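PDB 5Z6N: protein ElaA from Escherichia coli, which probably acts as an N-acetyltransferase of the GNAT family, transferring the acetyl group of acetyl coenzyme A to an amine that the structure alone does not show. Local coordinates for the interface of chains A and B. Sequence-based numbering; all coordinates share one arbitrary frame. Chains: chain A/B, Protein ElaA.

Contact 1: the interface of chains A and B. Residues chain A 29, 33-35; chain B 34-35.
The C-terminal end of helix 14-31 and the loop behind it in chain A, through A:Val29, A:Asn33 and A:Pro35, receive the corresponding loop of chain B at B:Pro35. The patch illustrates how a proline, with its rigid ring, can fill an interface without any polar bond: no hydrogen bond or salt bridge joins the two chains at this point. B:Pro35 carries most of the contact, hiding 65 Å² of its surface. The two proline rings lie roughly parallel, one above the other, and A:Pro35 CB faces B:Pro35 CD at 4.0 Å. A:Val29 comes to another part of the ring, its side chain at about a right angle to that of the proline. Its CG1 stands anti to the backbone N (chi1 168°), which carries this methyl out to B:Pro35 CA at 3.8 Å. A:Asn33 comes to the edge of the ring. Its CG is likewise anti to the backbone N (chi1 -171°), which turns the amide toward the rim of the ring. There the amide nitrogen ND2 of A:Asn33 meets B:Pro35 CG in a van der Waals contact of 3.4 Å.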
# COMPACT_ATOMS: atom_id res chain seq x y z
N VAL A 29 -0.17 -10.02 -1.08
CA VAL A 29 -1.60 -9.84 -1.36
C VAL A 29 -2.04 -10.25 -2.76
O VAL A 29 -3.14 -10.78 -2.92
CB VAL A 29 -2.03 -8.37 -1.21
CG1 VAL A 29 -3.43 -8.18 -1.81
CG2 VAL A 29 -2.00 -7.96 0.24
N ASN A 33 -2.46 -14.40 -3.07
CA ASN A 33 -3.91 -14.32 -3.19
C ASN A 33 -4.68 -13.99 -1.92
O ASN A 33 -5.83 -14.43 -1.74
CB ASN A 33 -4.51 -15.52 -3.93
CG ASN A 33 -5.99 -15.34 -4.25
OD1 ASN A 33 -6.85 -15.93 -3.60
ND2 ASN A 33 -6.29 -14.51 -5.24
N CYS A 34 -4.05 -13.25 -1.02
CA CYS A 34 -4.64 -12.92 0.28
C CYS A 34 -5.06 -11.46 0.45
O CYS A 34 -4.19 -10.57 0.47
CB CYS A 34 -3.56 -13.30 1.28
SG CYS A 34 -4.06 -13.08 3.00
N PRO A 35 -6.31 -11.19 0.58
CA PRO A 35 -6.79 -9.79 0.69
C PRO A 35 -6.80 -9.31 2.14
O PRO A 35 -7.83 -9.21 2.80
CB PRO A 35 -8.20 -9.88 0.09
CG PRO A 35 -8.64 -11.32 0.34
CD PRO A 35 -7.42 -12.14 0.74
N CYS B 34 -10.66 -8.14 -2.71
CA CYS B 34 -10.10 -8.09 -4.06
C CYS B 34 -8.58 -8.03 -4.00
O CYS B 34 -7.99 -6.94 -3.98
CB CYS B 34 -10.66 -6.90 -4.84
SG CYS B 34 -10.02 -6.73 -6.52
N PRO B 35 -7.91 -9.19 -3.98
CA PRO B 35 -6.44 -9.18 -3.96
C PRO B 35 -6.06 -8.64 -5.33
O PRO B 35 -6.32 -9.28 -6.35
CB PRO B 35 -6.08 -10.65 -3.68
CG PRO B 35 -7.28 -11.43 -4.14
CD PRO B 35 -8.47 -10.55 -3.88

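Contact 2: the interface of chains A and B. Residues chain A 17-18, 21, 39; chain B 17-18, 21, 39.
The carbonyl oxygen O of B:Leu21 is met by a methyl group, A:Ile39 CD1, at 3.3 Å; no polar bond crosses this patch. What holds it is shape, an example of how a symmetric interface can be built on repeated apolar pairs. The principal pair occurs twice. B:Ile39 CG2 sits over one face of the A:Tyr18 ring, 3.6 Å from its centroid and displaced toward the rim, a CH-pi contact; A:Ile39 CG2 does the same on B:Tyr18. The two side chains lie antiparallel, each pointing back toward the other's root. Because CG2 of B:Ile39 is anti to its backbone N, with CG1 beside that N (chi1 -62°), the branch methyl is given to the ring while CD1 reaches across to A:Leu21 CB at 3.9 Å. Leucines fill the middle. A:Leu21 CD2 and B:Leu21 CD1 meet at 3.7 Å, their side chains crossing at a slant, and A:Leu17 CD1 passes B:Leu17 CD2 at 3.8 Å. That last methyl also lies at the edge of the A:Tyr18 ring, in its plane. The two-fold is not exact at the leucines: chi2 is 45° in A:Leu21 but 170° in B:Leu21. In the fold, these residues line the facing sides of the two helices 14-31, which run side by side in the same direction, flanked by the loops bearing A:Ile39 and B:Ile39.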
# COMPACT_ATOMS: atom_id res chain seq x y z
N LEU A 17 9.35 4.54 0.75
CA LEU A 17 8.13 4.07 1.40
C LEU A 17 7.18 3.44 0.39
O LEU A 17 6.62 2.36 0.64
CB LEU A 17 7.47 5.25 2.13
CG LEU A 17 6.34 5.02 3.15
CD1 LEU A 17 4.99 4.86 2.47
CD2 LEU A 17 6.62 3.84 4.06
N TYR A 18 6.98 4.10 -0.75
CA TYR A 18 6.13 3.57 -1.81
C TYR A 18 6.64 2.22 -2.30
O TYR A 18 5.85 1.29 -2.54
CB TYR A 18 6.06 4.58 -2.96
CG TYR A 18 4.98 4.33 -3.99
CD1 TYR A 18 3.71 4.87 -3.83
CD2 TYR A 18 5.23 3.56 -5.12
CE1 TYR A 18 2.72 4.66 -4.77
CE2 TYR A 18 4.24 3.34 -6.07
CZ TYR A 18 2.99 3.90 -5.88
OH TYR A 18 2.00 3.69 -6.81
N LEU A 21 6.10 -0.93 0.22
CA LEU A 21 4.68 -1.28 0.19
C LEU A 21 4.29 -1.89 -1.15
O LEU A 21 3.52 -2.85 -1.20
CB LEU A 21 3.82 -0.04 0.47
CG LEU A 21 3.52 0.46 1.88
CD1 LEU A 21 4.73 0.49 2.77
CD2 LEU A 21 2.90 1.85 1.81
N ILE A 39 -0.66 -2.83 4.97
CA ILE A 39 -0.29 -1.53 5.52
C ILE A 39 -1.03 -1.49 6.85
O ILE A 39 -2.21 -1.11 6.92
CB ILE A 39 -0.70 -0.41 4.55
CG1 ILE A 39 -0.29 -0.79 3.13
CG2 ILE A 39 -0.04 0.88 4.91
CD1 ILE A 39 -1.10 -0.12 2.05
N LEU B 17 1.52 9.91 2.40
CA LEU B 17 1.48 8.77 1.49
C LEU B 17 1.02 7.51 2.22
O LEU B 17 0.19 6.75 1.70
CB LEU B 17 2.84 8.55 0.85
CG LEU B 17 2.90 7.28 -0.00
CD1 LEU B 17 1.89 7.36 -1.13
CD2 LEU B 17 4.30 7.03 -0.54
N TYR B 18 1.57 7.27 3.41
CA TYR B 18 1.19 6.08 4.17
C TYR B 18 -0.31 6.05 4.44
O TYR B 18 -0.93 4.98 4.38
CB TYR B 18 1.96 6.03 5.49
CG TYR B 18 1.91 4.66 6.13
CD1 TYR B 18 2.74 3.65 5.67
CD2 TYR B 18 1.03 4.38 7.16
CE1 TYR B 18 2.70 2.39 6.24
CE2 TYR B 18 0.99 3.13 7.74
CZ TYR B 18 1.83 2.14 7.28
OH TYR B 18 1.80 0.88 7.84
N LEU B 21 -2.54 5.11 1.01
CA LEU B 21 -2.44 3.72 0.56
C LEU B 21 -3.05 2.77 1.58
O LEU B 21 -3.67 1.77 1.22
CB LEU B 21 -0.99 3.36 0.27
CG LEU B 21 -0.25 4.21 -0.76
CD1 LEU B 21 1.23 3.88 -0.74
CD2 LEU B 21 -0.83 4.00 -2.14
N ILE B 39 -1.14 -0.53 -5.46
CA ILE B 39 -0.01 0.39 -5.53
C ILE B 39 0.66 0.14 -6.88
O ILE B 39 1.52 -0.73 -7.02
CB ILE B 39 0.93 0.21 -4.35
CG1 ILE B 39 0.19 0.52 -3.04
CG2 ILE B 39 2.15 1.09 -4.47
CD1 ILE B 39 0.72 -0.23 -1.84

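Contact 3: the interface of chains A and B. Residues chain A 18, 22, 25-26; chain B 37, 39-43.
A:Tyr18 meets B:Gly41 and B:Asp43 through hydrogen bonds at its phenol oxygen, which shows how one hydroxyl can serve a loop as both acceptor and donor. The backbone N of B:Gly41 gives its hydrogen to A:Tyr18 OH at 2.6 Å, and the same OH donates to the carboxylate oxygen OD2 of B:Asp43 at 2.8 Å, on the anti lone pair of that oxygen. Both partners lie at the ring edge, in its plane, while the carboxylate is turned 62° from the ring. A phenylalanine here would probably leave the N-H of B:Gly41 and the carboxylate of B:Asp43 without their shared mate, and the loop around them freer to shift. Within that loop, B:Asp42 N bonds to B:Asp40 OD1 from above the carboxylate plane. A second polar link uses the side-chain amide of B:Gln37, whose chain bends at chi2 (74°). Its NE2 donates to the helix carbonyl O of A:Gln22 at 3.2 Å, on an in-plane lone pair, and also to O of B:Ile39 at 3.1 Å, which fixes the rotation of the amide. Apolar contacts fill in around these bonds: A:Gln22 CB packs on B:Ile39 CG2 at 3.6 Å, and A:Ala26 CB lies against the amide carbon CD of B:Gln37 at 4.0 Å. Together they fasten the loop of one copy along helix 14-31 of the other and, if the dimer is genuine, would lend it polar specificity.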
# COMPACT_ATOMS: atom_id res chain seq x y z
N TYR A 18 6.98 4.10 -0.75
CA TYR A 18 6.13 3.57 -1.81
C TYR A 18 6.64 2.22 -2.30
O TYR A 18 5.85 1.29 -2.54
CB TYR A 18 6.06 4.58 -2.96
CG TYR A 18 4.98 4.33 -3.99
CD1 TYR A 18 3.71 4.87 -3.83
CD2 TYR A 18 5.23 3.56 -5.12
CE1 TYR A 18 2.72 4.66 -4.77
CE2 TYR A 18 4.24 3.34 -6.07
CZ TYR A 18 2.99 3.90 -5.88
OH TYR A 18 2.00 3.69 -6.81
N GLN A 22 4.79 -1.32 -2.25
CA GLN A 22 4.47 -1.83 -3.58
C GLN A 22 4.90 -3.28 -3.73
O GLN A 22 4.14 -4.11 -4.25
CB GLN A 22 5.17 -0.96 -4.64
CG GLN A 22 4.89 -1.34 -6.07
CD GLN A 22 5.79 -0.59 -7.03
OE1 GLN A 22 5.36 -0.15 -8.09
NE2 GLN A 22 7.06 -0.44 -6.66
N CYS A 25 2.65 -5.43 -1.28
CA CYS A 25 1.38 -5.72 -1.94
C CYS A 25 1.57 -6.76 -3.03
O CYS A 25 0.77 -7.69 -3.18
CB CYS A 25 0.78 -4.43 -2.51
SG CYS A 25 -0.85 -4.63 -3.28
N ALA A 26 2.66 -6.63 -3.80
CA ALA A 26 2.89 -7.53 -4.93
C ALA A 26 3.24 -8.94 -4.47
O ALA A 26 3.09 -9.89 -5.24
CB ALA A 26 3.99 -6.98 -5.83
N GLN B 37 -3.30 -5.28 -7.28
CA GLN B 37 -2.15 -4.39 -7.11
C GLN B 37 -2.64 -2.95 -6.99
O GLN B 37 -2.69 -2.19 -7.96
CB GLN B 37 -1.17 -4.56 -8.27
CG GLN B 37 0.15 -3.83 -8.09
CD GLN B 37 1.06 -4.50 -7.08
OE1 GLN B 37 1.25 -5.71 -7.11
NE2 GLN B 37 1.62 -3.70 -6.17
N ILE B 39 -1.14 -0.53 -5.46
CA ILE B 39 -0.01 0.39 -5.53
C ILE B 39 0.66 0.14 -6.88
O ILE B 39 1.52 -0.73 -7.02
CB ILE B 39 0.93 0.21 -4.35
CG1 ILE B 39 0.19 0.52 -3.04
CG2 ILE B 39 2.15 1.09 -4.47
CD1 ILE B 39 0.72 -0.23 -1.84
N ASP B 40 0.25 0.92 -7.88
CA ASP B 40 0.57 0.62 -9.28
C ASP B 40 1.59 1.56 -9.90
O ASP B 40 1.92 1.39 -11.08
CB ASP B 40 -0.72 0.65 -10.12
CG ASP B 40 -1.48 1.96 -9.98
OD1 ASP B 40 -0.94 2.92 -9.39
OD2 ASP B 40 -2.63 2.03 -10.47
N GLY B 41 2.11 2.53 -9.15
CA GLY B 41 3.08 3.46 -9.71
C GLY B 41 2.49 4.81 -10.04
O GLY B 41 3.14 5.84 -9.84
N ASP B 42 1.25 4.82 -10.53
CA ASP B 42 0.59 6.02 -11.03
C ASP B 42 0.50 7.16 -10.02
O ASP B 42 0.00 8.24 -10.36
CB ASP B 42 -0.81 5.67 -11.54
CG ASP B 42 -0.79 4.63 -12.64
OD1 ASP B 42 0.31 4.31 -13.14
OD2 ASP B 42 -1.87 4.13 -13.00
N ASP B 43 0.97 6.95 -8.80
CA ASP B 43 0.80 7.96 -7.76
C ASP B 43 1.89 9.02 -7.72
O ASP B 43 1.60 10.18 -7.39
CB ASP B 43 0.69 7.27 -6.40
CG ASP B 43 -0.54 6.40 -6.29
OD1 ASP B 43 -1.65 6.95 -6.19
OD2 ASP B 43 -0.39 5.16 -6.30

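Helix 14-31 of chain A runs through all three contacts. Contacts 2 and 3 are neighbours, their C-alpha centres about 8 Å apart, and share A:Tyr18 and B:Ile39, so the apolar contact runs directly into the polar one. Contact 1 lies at the far end of the helix, about 16 Å from contact 2 and 14 Å from contact 3. Since the interface is two-fold symmetric, each contact has a counterpart with the chains exchanged. Such a mix of apolar and polar contacts is compatible with a genuine dimer, although the deposited assembly alone does not establish one.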